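Local coordinates for Lin2118 protein (Listeria innocua, PDB 3OOU) that is of unknown function but carries a C-terminal AraC-type helix-turn-helix domain, described here, and is probably a DNA-binding transcription regulator, at residues P100-Y103 with R104-Q108; Y89-F92 with K93-T96; L73-I76 with A77-G81; L54-Y57 with R58-A62; M46-F50 with T51-N55. All coordinates share one frame; numbering follows the deposited sequence. Where two conformers were deposited one is given.

Contact 1 of 5, residues P100-Y103 with R104-Q108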
# COMPACT_ATOMS: atom_id res chain seq x y z
N PRO A 100 -9.59 9.72 6.56
CA PRO A 100 -10.51 8.72 6.02
C PRO A 100 -11.99 9.06 6.19
O PRO A 100 -12.75 8.99 5.23
CB PRO A 100 -10.16 7.45 6.80
CG PRO A 100 -8.77 7.64 7.26
CD PRO A 100 -8.54 9.11 7.40
N ASN A 101 -12.41 9.43 7.40
CA ASN A 101 -13.84 9.66 7.59
C ASN A 101 -14.32 10.97 6.97
O ASN A 101 -15.48 11.08 6.58
CB ASN A 101 -14.26 9.48 9.06
CG ASN A 101 -15.53 8.63 9.21
OD1 ASN A 101 -15.76 7.68 8.45
ND2 ASN A 101 -16.35 8.97 10.20
N ARG A 102 -13.43 11.95 6.83
CA ARG A 102 -13.72 13.18 6.08
C ARG A 102 -13.88 12.89 4.58
O ARG A 102 -14.79 13.41 3.93
CB ARG A 102 -12.60 14.21 6.29
CG ARG A 102 -12.88 15.60 5.71
CD ARG A 102 -13.60 16.49 6.72
NE ARG A 102 -14.16 17.68 6.08
CZ ARG A 102 -15.39 17.76 5.57
NH1 ARG A 102 -16.21 16.72 5.62
NH2 ARG A 102 -15.80 18.89 5.01
N TYR A 103 -13.00 12.05 4.04
CA TYR A 103 -13.09 11.61 2.64
C TYR A 103 -14.43 10.92 2.39
O TYR A 103 -15.10 11.20 1.39
CB TYR A 103 -11.94 10.65 2.32
CG TYR A 103 -11.80 10.33 0.85
CD1 TYR A 103 -11.00 11.11 0.02
CD2 TYR A 103 -12.46 9.23 0.28
CE1 TYR A 103 -10.86 10.82 -1.33
CE2 TYR A 103 -12.34 8.94 -1.07
CZ TYR A 103 -11.53 9.74 -1.87
OH TYR A 103 -11.39 9.46 -3.20
N ARG A 104 -14.79 10.02 3.29
CA ARG A 104 -16.07 9.31 3.23
C ARG A 104 -17.23 10.30 3.27
O ARG A 104 -18.20 10.14 2.53
CB ARG A 104 -16.17 8.31 4.38
CG ARG A 104 -17.22 7.24 4.17
CD ARG A 104 -17.16 6.21 5.27
NE ARG A 104 -17.29 4.86 4.73
CZ ARG A 104 -17.23 3.74 5.45
NH1 ARG A 104 -17.05 3.78 6.76
NH2 ARG A 104 -17.37 2.57 4.84
N LYS A 105 -17.12 11.33 4.11
CA LYS A 105 -18.16 12.36 4.24
C LYS A 105 -18.33 13.19 2.96
O LYS A 105 -19.46 13.39 2.51
CB LYS A 105 -17.86 13.28 5.44
CG LYS A 105 -19.08 14.01 6.01
CD LYS A 105 -18.71 14.84 7.24
CE LYS A 105 -19.93 15.50 7.88
NZ LYS A 105 -20.66 14.59 8.82
N ILE A 106 -17.23 13.67 2.39
CA ILE A 106 -17.25 14.49 1.18
C ILE A 106 -17.81 13.72 -0.02
O ILE A 106 -18.56 14.29 -0.83
CB ILE A 106 -15.84 15.05 0.82
CG1 ILE A 106 -15.29 15.92 1.96
CG2 ILE A 106 -15.89 15.87 -0.47
CD1 ILE A 106 -13.80 16.22 1.86
N HIS A 107 -17.47 12.44 -0.13
CA HIS A 107 -17.66 11.70 -1.39
C HIS A 107 -18.72 10.60 -1.41
O HIS A 107 -19.09 10.13 -2.48
CB HIS A 107 -16.32 11.14 -1.88
CG HIS A 107 -15.27 12.19 -2.09
ND1 HIS A 107 -15.42 13.22 -2.98
CD2 HIS A 107 -14.06 12.35 -1.52
CE1 HIS A 107 -14.34 13.99 -2.95
NE2 HIS A 107 -13.50 13.48 -2.08
N GLN A 108 -19.18 10.16 -0.24
CA GLN A 108 -20.14 9.06 -0.20
C GLN A 108 -21.58 9.57 -0.23
O GLN A 108 -22.36 9.14 -1.07
CB GLN A 108 -19.91 8.16 1.02
CG GLN A 108 -20.69 6.84 0.97
CD GLN A 108 -20.46 5.97 2.19
OE1 GLN A 108 -20.43 6.45 3.32
NE2 GLN A 108 -20.31 4.67 1.97
OXT GLN A 108 -21.97 10.42 0.57
O HOH W 1 -17.08 5.36 9.08

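Contact 2 of 5, residues Y89-F92 with K93-T96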
# COMPACT_ATOMS: atom_id res chain seq x y z
N TYR A 89 -3.95 5.98 9.32
CA TYR A 89 -4.47 7.33 9.42
C TYR A 89 -3.53 8.35 8.77
O TYR A 89 -3.97 9.18 7.97
CB TYR A 89 -4.73 7.67 10.89
CG TYR A 89 -5.56 8.90 11.12
CD1 TYR A 89 -6.95 8.87 10.93
CD2 TYR A 89 -4.97 10.08 11.56
CE1 TYR A 89 -7.72 10.01 11.15
CE2 TYR A 89 -5.74 11.22 11.78
CZ TYR A 89 -7.11 11.18 11.57
OH TYR A 89 -7.85 12.31 11.80
N ARG A 90 -2.24 8.27 9.10
CA ARG A 90 -1.23 9.16 8.53
C ARG A 90 -1.12 8.98 7.02
O ARG A 90 -1.10 9.96 6.26
CB ARG A 90 0.15 8.90 9.15
CG ARG A 90 0.34 9.47 10.54
CD ARG A 90 1.81 9.43 10.97
NE ARG A 90 2.35 8.08 11.08
CZ ARG A 90 2.21 7.28 12.14
NH1 ARG A 90 1.54 7.69 13.21
NH2 ARG A 90 2.75 6.07 12.13
N GLN A 91 -1.07 7.73 6.58
CA GLN A 91 -0.87 7.41 5.17
C GLN A 91 -2.05 7.80 4.28
O GLN A 91 -1.85 8.27 3.17
CB GLN A 91 -0.50 5.94 5.01
CG GLN A 91 0.89 5.59 5.54
CD GLN A 91 1.99 6.40 4.87
OE1 GLN A 91 1.96 6.64 3.66
NE2 GLN A 91 2.96 6.83 5.66
N PHE A 92 -3.26 7.60 4.78
CA PHE A 92 -4.46 7.98 4.04
C PHE A 92 -4.48 9.50 3.85
O PHE A 92 -4.74 9.99 2.74
CB PHE A 92 -5.74 7.52 4.76
CG PHE A 92 -6.97 7.58 3.89
CD1 PHE A 92 -7.41 6.45 3.22
CD2 PHE A 92 -7.68 8.77 3.74
CE1 PHE A 92 -8.55 6.49 2.41
CE2 PHE A 92 -8.82 8.82 2.93
CZ PHE A 92 -9.25 7.68 2.27
N LYS A 93 -4.17 10.24 4.91
CA LYS A 93 -4.11 11.70 4.85
C LYS A 93 -3.06 12.16 3.84
O LYS A 93 -3.30 13.07 3.05
CB LYS A 93 -3.82 12.28 6.24
CG LYS A 93 -3.62 13.80 6.30
CD LYS A 93 -4.88 14.57 5.94
CE LYS A 93 -4.62 16.07 5.98
NZ LYS A 93 -5.83 16.85 5.60
N LYS A 94 -1.89 11.52 3.88
CA LYS A 94 -0.78 11.85 2.98
C LYS A 94 -1.16 11.69 1.50
O LYS A 94 -0.84 12.55 0.68
CB LYS A 94 0.44 11.00 3.33
CG LYS A 94 1.65 11.22 2.42
CD LYS A 94 2.82 10.34 2.81
CE LYS A 94 4.04 10.66 1.96
NZ LYS A 94 5.11 9.65 2.13
N HIS A 95 -1.86 10.61 1.18
CA HIS A 95 -2.11 10.25 -0.21
C HIS A 95 -3.44 10.73 -0.81
O HIS A 95 -3.60 10.73 -2.04
CB HIS A 95 -1.88 8.75 -0.43
CG HIS A 95 -0.44 8.35 -0.37
ND1 HIS A 95 0.44 8.61 -1.40
CD2 HIS A 95 0.28 7.74 0.60
CE1 HIS A 95 1.64 8.17 -1.07
NE2 HIS A 95 1.57 7.64 0.14
N THR A 96 -4.37 11.16 0.04
CA THR A 96 -5.64 11.72 -0.46
C THR A 96 -5.81 13.20 -0.13
O THR A 96 -6.63 13.88 -0.74
CB THR A 96 -6.89 10.98 0.08
OG1 THR A 96 -7.06 11.26 1.47
CG2 THR A 96 -6.80 9.47 -0.15
O HOH W 2 3.72 6.93 1.72
O HOH W 3 5.30 8.49 4.83

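Contact 3 of 5, residues L73-I76 with A77-G81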
# COMPACT_ATOMS: atom_id res chain seq x y z
N LEU A 73 -14.45 1.23 9.35
CA LEU A 73 -13.21 1.84 8.89
C LEU A 73 -11.94 1.04 9.21
O LEU A 73 -11.06 0.88 8.36
CB LEU A 73 -13.10 3.24 9.49
CG LEU A 73 -12.04 4.21 8.98
CD1 LEU A 73 -12.58 5.63 9.07
CD2 LEU A 73 -10.74 4.08 9.75
N THR A 74 -11.85 0.55 10.44
CA THR A 74 -10.75 -0.31 10.87
C THR A 74 -10.75 -1.61 10.07
O THR A 74 -9.70 -2.11 9.68
CB THR A 74 -10.81 -0.57 12.39
OG1 THR A 74 -10.53 0.65 13.08
CG2 THR A 74 -9.80 -1.62 12.82
N ILE A 75 -11.94 -2.16 9.79
CA ILE A 75 -12.06 -3.36 8.97
C ILE A 75 -11.56 -3.08 7.54
O ILE A 75 -10.86 -3.88 6.93
CB ILE A 75 -13.51 -3.91 8.97
CG1 ILE A 75 -13.97 -4.21 10.40
CG2 ILE A 75 -13.62 -5.18 8.13
CD1 ILE A 75 -15.25 -4.99 10.50
N ILE A 76 -11.92 -1.91 7.02
CA ILE A 76 -11.49 -1.53 5.67
C ILE A 76 -9.97 -1.33 5.58
O ILE A 76 -9.34 -1.76 4.60
CB ILE A 76 -12.26 -0.30 5.13
CG1 ILE A 76 -13.70 -0.71 4.83
CG2 ILE A 76 -11.57 0.26 3.87
CD1 ILE A 76 -14.66 0.44 4.59
N ALA A 77 -9.39 -0.73 6.61
CA ALA A 77 -7.94 -0.58 6.69
C ALA A 77 -7.26 -1.95 6.67
O ALA A 77 -6.26 -2.14 5.98
CB ALA A 77 -7.56 0.18 7.95
N GLY A 78 -7.85 -2.91 7.39
CA GLY A 78 -7.34 -4.27 7.40
C GLY A 78 -7.36 -4.90 6.01
O GLY A 78 -6.39 -5.52 5.58
N LYS A 79 -8.47 -4.71 5.30
CA LYS A 79 -8.62 -5.24 3.95
C LYS A 79 -7.66 -4.58 2.97
O LYS A 79 -7.38 -5.14 1.91
CB LYS A 79 -10.06 -5.06 3.46
CG LYS A 79 -11.07 -5.91 4.19
CD LYS A 79 -12.44 -5.57 3.67
CE LYS A 79 -13.47 -6.57 4.11
NZ LYS A 79 -14.61 -6.56 3.16
N SER A 80 -7.17 -3.40 3.33
CA SER A 80 -6.28 -2.62 2.47
C SER A 80 -4.81 -2.90 2.76
O SER A 80 -3.93 -2.37 2.09
CB SER A 80 -6.58 -1.13 2.61
OG SER A 80 -7.96 -0.87 2.38
N GLY A 81 -4.55 -3.73 3.77
CA GLY A 81 -3.18 -4.10 4.13
C GLY A 81 -2.58 -3.38 5.32
O GLY A 81 -1.35 -3.40 5.49

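Contact 4 of 5, residues L54-Y57 with R58-A62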
# COMPACT_ATOMS: atom_id res chain seq x y z
N LEU A 54 3.80 1.46 -2.21
CA LEU A 54 2.86 0.53 -1.62
C LEU A 54 1.73 1.24 -0.86
O LEU A 54 0.56 0.86 -0.99
CB LEU A 54 3.58 -0.49 -0.73
CG LEU A 54 2.70 -1.57 -0.10
CD1 LEU A 54 1.95 -2.41 -1.15
CD2 LEU A 54 3.55 -2.46 0.79
N ASN A 55 2.09 2.28 -0.10
CA ASN A 55 1.08 3.08 0.60
C ASN A 55 0.08 3.73 -0.36
O ASN A 55 -1.12 3.69 -0.11
CB ASN A 55 1.73 4.11 1.53
CG ASN A 55 2.17 3.52 2.86
OD1 ASN A 55 3.33 3.63 3.26
ND2 ASN A 55 1.24 2.88 3.56
N ARG A 56 0.56 4.34 -1.44
CA ARG A 56 -0.36 4.94 -2.40
C ARG A 56 -1.31 3.88 -2.98
O ARG A 56 -2.51 4.12 -3.10
CB ARG A 56 0.38 5.70 -3.51
CG ARG A 56 -0.54 6.64 -4.30
CD ARG A 56 0.20 7.34 -5.44
NE ARG A 56 1.11 6.42 -6.10
CZ ARG A 56 2.43 6.44 -5.95
NH1 ARG A 56 2.99 7.36 -5.17
NH2 ARG A 56 3.18 5.55 -6.58
N TYR A 57 -0.75 2.71 -3.31
CA TYR A 57 -1.53 1.62 -3.88
C TYR A 57 -2.64 1.17 -2.91
O TYR A 57 -3.80 1.04 -3.29
CB TYR A 57 -0.61 0.44 -4.25
CG TYR A 57 -1.27 -0.59 -5.13
CD1 TYR A 57 -1.17 -0.52 -6.52
CD2 TYR A 57 -2.01 -1.64 -4.58
CE1 TYR A 57 -1.79 -1.46 -7.33
CE2 TYR A 57 -2.64 -2.58 -5.38
CZ TYR A 57 -2.52 -2.49 -6.76
OH TYR A 57 -3.14 -3.42 -7.57
N ARG A 58 -2.26 0.99 -1.65
CA ARG A 58 -3.19 0.56 -0.62
C ARG A 58 -4.25 1.61 -0.31
O ARG A 58 -5.43 1.28 -0.13
CB ARG A 58 -2.42 0.20 0.65
CG ARG A 58 -1.65 -1.10 0.51
CD ARG A 58 -0.77 -1.35 1.71
NE ARG A 58 -0.39 -2.76 1.78
CZ ARG A 58 0.50 -3.27 2.63
NH1 ARG A 58 1.13 -2.47 3.49
NH2 ARG A 58 0.75 -4.58 2.62
N VAL A 59 -3.83 2.87 -0.25
CA VAL A 59 -4.76 3.96 0.03
C VAL A 59 -5.77 4.11 -1.11
O VAL A 59 -6.95 4.37 -0.87
CB VAL A 59 -4.03 5.29 0.35
CG1 VAL A 59 -4.99 6.47 0.34
CG2 VAL A 59 -3.33 5.19 1.70
N ASN A 60 -5.32 3.89 -2.35
CA ASN A 60 -6.25 3.95 -3.48
C ASN A 60 -7.35 2.90 -3.38
O ASN A 60 -8.49 3.17 -3.73
CB ASN A 60 -5.53 3.89 -4.82
CG ASN A 60 -4.92 5.23 -5.20
OD1 ASN A 60 -5.31 6.27 -4.68
ND2 ASN A 60 -3.95 5.20 -6.11
N TYR A 61 -7.01 1.72 -2.89
CA TYR A 61 -8.02 0.71 -2.62
C TYR A 61 -8.96 1.16 -1.49
O TYR A 61 -10.18 1.10 -1.64
CB TYR A 61 -7.38 -0.63 -2.26
CG TYR A 61 -8.42 -1.72 -2.11
CD1 TYR A 61 -8.94 -2.34 -3.24
CD2 TYR A 61 -8.90 -2.11 -0.86
CE1 TYR A 61 -9.88 -3.32 -3.15
CE2 TYR A 61 -9.88 -3.11 -0.76
CZ TYR A 61 -10.35 -3.71 -1.93
OH TYR A 61 -11.30 -4.70 -1.94
N ALA A 62 -8.37 1.60 -0.38
CA ALA A 62 -9.14 1.99 0.81
C ALA A 62 -10.16 3.06 0.49
O ALA A 62 -11.30 3.00 0.96
CB ALA A 62 -8.20 2.46 1.92

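Contact 5 of 5, residues M46-F50 with T51-N55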
# COMPACT_ATOMS: atom_id res chain seq x y z
N MSE A 46 11.40 3.41 -10.07
CA MSE A 46 10.10 4.01 -9.77
C MSE A 46 10.17 5.45 -9.28
O MSE A 46 9.14 6.15 -9.26
CB MSE A 46 9.33 3.14 -8.76
CG MSE A 46 9.17 1.69 -9.20
SE MSE A 46 8.29 1.48 -10.91
CE MSE A 46 6.63 2.38 -10.52
N GLY A 47 11.36 5.89 -8.89
CA GLY A 47 11.58 7.27 -8.44
C GLY A 47 11.10 7.59 -7.03
O GLY A 47 11.02 8.76 -6.64
N GLU A 48 10.78 6.55 -6.26
CA GLU A 48 10.32 6.70 -4.89
C GLU A 48 10.60 5.42 -4.11
O GLU A 48 10.88 4.38 -4.71
CB GLU A 48 8.81 7.00 -4.85
CG GLU A 48 7.95 5.87 -5.41
CD GLU A 48 6.47 6.18 -5.40
OE1 GLU A 48 6.00 6.94 -4.52
OE2 GLU A 48 5.77 5.63 -6.28
N HIS A 49 10.51 5.50 -2.79
CA HIS A 49 10.68 4.32 -1.94
C HIS A 49 9.57 3.31 -2.18
O HIS A 49 8.42 3.69 -2.42
CB HIS A 49 10.67 4.71 -0.47
CG HIS A 49 11.88 5.50 -0.05
ND1 HIS A 49 12.96 4.92 0.57
CD2 HIS A 49 12.17 6.81 -0.18
CE1 HIS A 49 13.87 5.85 0.82
NE2 HIS A 49 13.41 7.01 0.38
N PHE A 50 9.93 2.03 -2.09
CA PHE A 50 8.97 0.95 -2.14
C PHE A 50 7.76 1.20 -1.22
O PHE A 50 6.61 1.02 -1.64
CB PHE A 50 9.64 -0.39 -1.77
CG PHE A 50 8.67 -1.49 -1.50
CD1 PHE A 50 8.12 -2.23 -2.54
CD2 PHE A 50 8.29 -1.79 -0.19
CE1 PHE A 50 7.21 -3.25 -2.30
CE2 PHE A 50 7.37 -2.80 0.07
CZ PHE A 50 6.83 -3.53 -0.98
N THR A 51 8.02 1.61 0.02
CA THR A 51 6.91 1.79 0.96
C THR A 51 5.96 2.91 0.53
O THR A 51 4.76 2.82 0.78
CB THR A 51 7.37 1.98 2.42
OG1 THR A 51 8.13 3.18 2.54
CG2 THR A 51 8.19 0.78 2.89
N ASP A 52 6.49 3.95 -0.11
CA ASP A 52 5.63 5.05 -0.58
C ASP A 52 4.74 4.60 -1.75
O ASP A 52 3.55 4.94 -1.79
CB ASP A 52 6.46 6.29 -0.92
CG ASP A 52 7.12 6.90 0.31
OD1 ASP A 52 6.42 7.08 1.33
OD2 ASP A 52 8.33 7.21 0.25
N TYR A 53 5.30 3.81 -2.66
CA TYR A 53 4.50 3.22 -3.74
C TYR A 53 3.42 2.31 -3.16
O TYR A 53 2.26 2.36 -3.58
CB TYR A 53 5.39 2.42 -4.69
CG TYR A 53 4.62 1.73 -5.80
CD1 TYR A 53 4.48 2.33 -7.06
CD2 TYR A 53 4.03 0.48 -5.61
CE1 TYR A 53 3.78 1.71 -8.08
CE2 TYR A 53 3.33 -0.15 -6.63
CZ TYR A 53 3.20 0.47 -7.86
OH TYR A 53 2.51 -0.13 -8.88
N LEU A 54 3.80 1.46 -2.21
CA LEU A 54 2.86 0.53 -1.62
C LEU A 54 1.73 1.24 -0.86
O LEU A 54 0.56 0.86 -0.99
CB LEU A 54 3.58 -0.49 -0.73
CG LEU A 54 2.70 -1.57 -0.10
CD1 LEU A 54 1.95 -2.41 -1.15
CD2 LEU A 54 3.55 -2.46 0.79
N ASN A 55 2.09 2.28 -0.10
CA ASN A 55 1.08 3.08 0.60
C ASN A 55 0.08 3.73 -0.36
O ASN A 55 -1.12 3.69 -0.11
CB ASN A 55 1.73 4.11 1.53
CG ASN A 55 2.17 3.52 2.86
OD1 ASN A 55 3.33 3.63 3.26
ND2 ASN A 55 1.24 2.88 3.56
O HOH W 4 9.84 8.11 -1.69

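Contact 1 of 5, residues P100-Y103 with R104-Q108
The C-terminal helix of this helix-turn-helix domain, 100-107, carries an edge-to-face ring pair, Y103 and H107, one turn apart. The edge of the imidazole is turned toward the face of the phenol. CD2 of H107 stands over the centre of the Y103 ring, 3.6 Å from CE1 of Y103. The ring planes are 60° apart. A chi1 of -57° swings the H107 imidazole back over the preceding turn. Y103 also packs on T96 of helix 85-96 and on K63 and L67 of helix 50-68.

A water links N101 to R104. It donates to OD1 of N101 at 2.7 Å and accepts from NH1 of R104 at 2.8 Å, lying at the guanidinium edge in its plane. The R104 guanidinium also ties the C-terminal helix to the end of helix 50-68 and the loop after it. NE bonds to L66 O, and NH2 bonds to T69 O and D71 O. These partners fix the rotation of the guanidinium.

On the exposed side of the helix R102 folds back along its own turn. Its chain bends at chi2 (89°), which brings the guanidinium back over I106. CG1 of I106 sits over one face, 3.9 Å from NH1 of R102. NH1 of R102 also touches CD of K105 at 3.5 Å. Under these side chains, R104 N bonds to P100 O at 3.0 Å, and I106 N bonds to R102 O at 2.9 Å.

Contact 2 of 5, residues Y89-F92 with K93-T96
F92 O is gripped by T96 through two hydrogen bonds. T96 N donates at 3.0 Å from F92 O. T96 OG1 donates at 2.9 Å from the same F92 O, but from above the carbonyl plane, 42° out of it. The T96 side chain is rotated to chi1 71°, and this turns the hydroxyl back to the preceding turn. OG1 also bonds to E98 N, just past the end of the helix. The ordinary backbone ladder runs beside it, from K93 N to Y89 O and from K94 N to R90 O.

Water joins the polar tips on another side. One water bonds to OE1 of Q91, NZ of K94 and NE2 of H95, the last at 2.8 Å. A second water accepts from NE2 of Q91 and NZ of K94. NZ of K94 also makes a salt bridge to D52.

Packing follows the same spacing. CG2 of T96 lies over one face of the F92 ring, a CH-pi contact 3.9 Å from the ring centroid. Q91 and H95 run side by side, with OE1 of Q91 at the imidazole edge, 3.7 Å from CD2 of H95.

Helix 85-96 is the sixth of seven; in AraC-family relatives such as MarA the matching helix enters the DNA major groove, and it probably does so here. Its inner side packs F92 on L66 and P100, and T96 on V59 of helix 50-68.

Contact 3 of 5, residues L73-I76 with A77-G81
The flat group of this contact is the peptide carbonyl of I76, and S80 reaches it with its hydroxyl. OG of S80 donates to I76 O at 2.8 Å. It comes from above the carbonyl plane, 36° out of it. S80 N adds a weak bond to the same I76 O at 3.0 Å. With chi1 at -54°, the S80 hydroxyl folds back along the helix. The serine is buried, and this bond gives its polar group a partner.

The side chain of I76 approaches the same hydroxyl loosely. CG2 of I76 lies near it, 4.1 Å from OG of S80. Further round the helix, K79 lays the start of its chain along the backbone of I75. CG of K79 is 3.4 Å from I75 O. From CG on the K79 chain is extended and leads away from the helix, and NZ makes a long, weak ion pair with E65.

Routine backbone bonds hold the turns together. A77 N donates to L73 O at 2.9 Å, and K79 N donates to I75 O at 3.0 Å. A77 turns its methyl to M85 and F88 of helix 85-96, while I76 packs on L66 of helix 50-68 and R104 of helix 100-107.

At the C-terminal end G81 takes positive phi (100°), with two bonds back into the last turn. This is a Schellman motif, here ending the short helix 73-79 of the helix-turn-helix domain.

Contact 4 of 5, residues L54-Y57 with R58-A62
R58 N donates to L54 O at 2.9 Å, and V59 N donates to N55 O at 2.8 Å. Both bonds belong to the middle of helix 50-68, the longest helix of the domain. In AraC-family proteins such a helix links two helix-turn-helix units. N60 N continues the ladder to R56 O at 2.9 Å. The bond from Y61 N to Y57 O is longer and weak.

The charged and polar tips bond beyond these two turns. In the conformer given, R56 forms a salt bridge with E48, just before the helix. NE of R58 donates to the backbone O of F18, which follows helix 6-17. OD1 of N60 bonds to NZ of K63 one turn on.

Packing surrounds this frame. CG2 of V59 rests against N55 O at 3.2 Å, and the valine also touches Y82 in the loop before helix 85-96. Y57 meets the ring of F18 edge-to-face, and Y61 also meets that ring. Both tyrosines thus pack against the segment after helix 6-17.

On the buried side R58 leans back over L54. Its first torsion (chi1 -72°) sends the chain toward the preceding turn, and the chain then runs extended to NE. This carries the guanidinium across the leucine. CD2 of L54 sits over the centre of one guanidinium face, 3.6 Å from NH1 of R58.

Contact 5 of 5, residues M46-F50 with T51-N55
M46, a selenomethionine, and E48 both touch Y53 where the loop after helix 35-46 enters helix 50-68. These two helices belong to the helix-turn-helix domain, and H49 is the N-cap of the second. CE of M46 lies 3.8 Å from CE1 of Y53. OE2 of E48 sits at the edge of the Y53 ring, in its plane, 3.6 Å from CD1 of Y53. The carboxylate and the ring are nearly perpendicular, at 88°. A chi1 of 64° points the E48 chain over its own backbone and turns the acid toward the first helical turn.

H49 O accepts a straight bond from Y53 N at 3.1 Å and a weak one from D52 N. D52 reaches the N-cap amide through a water, not directly as in a capping box. The water accepts from H49 N and donates to OD2 of D52 at 2.6 Å.

Further out, the acids of E48 and D52 have their charged partners in R56 and K94. F42 of helix 35-46 meets the Y53 ring edge-to-face. F50 is buried against I14, L24 and L27. L54 lies alongside the F50 ring, with CD2 of L54 3.9 Å from CZ of F50.

Along the chain the order is contact 5, 4, 3, 2, 1. Contacts 5 and 4 share helix 50-68 and overlap at L54 and N55, with centres about 11 Å apart. Contacts 3, 2 and 1 lie on the three helices that follow. Contact 4 is central, about 4 Å from the chain centre, and touches contacts 2, 3 and 5. Contacts 1 and 5 are farthest apart, with centres about 25 Å apart and no touch. Contact 1 packs on both contact 2 and contact 3. Helix 50-68 carries contacts 5 and 4 and is touched by contacts 2 and 3, consistent with the long linking helix of AraC-type domains, which probably bind DNA.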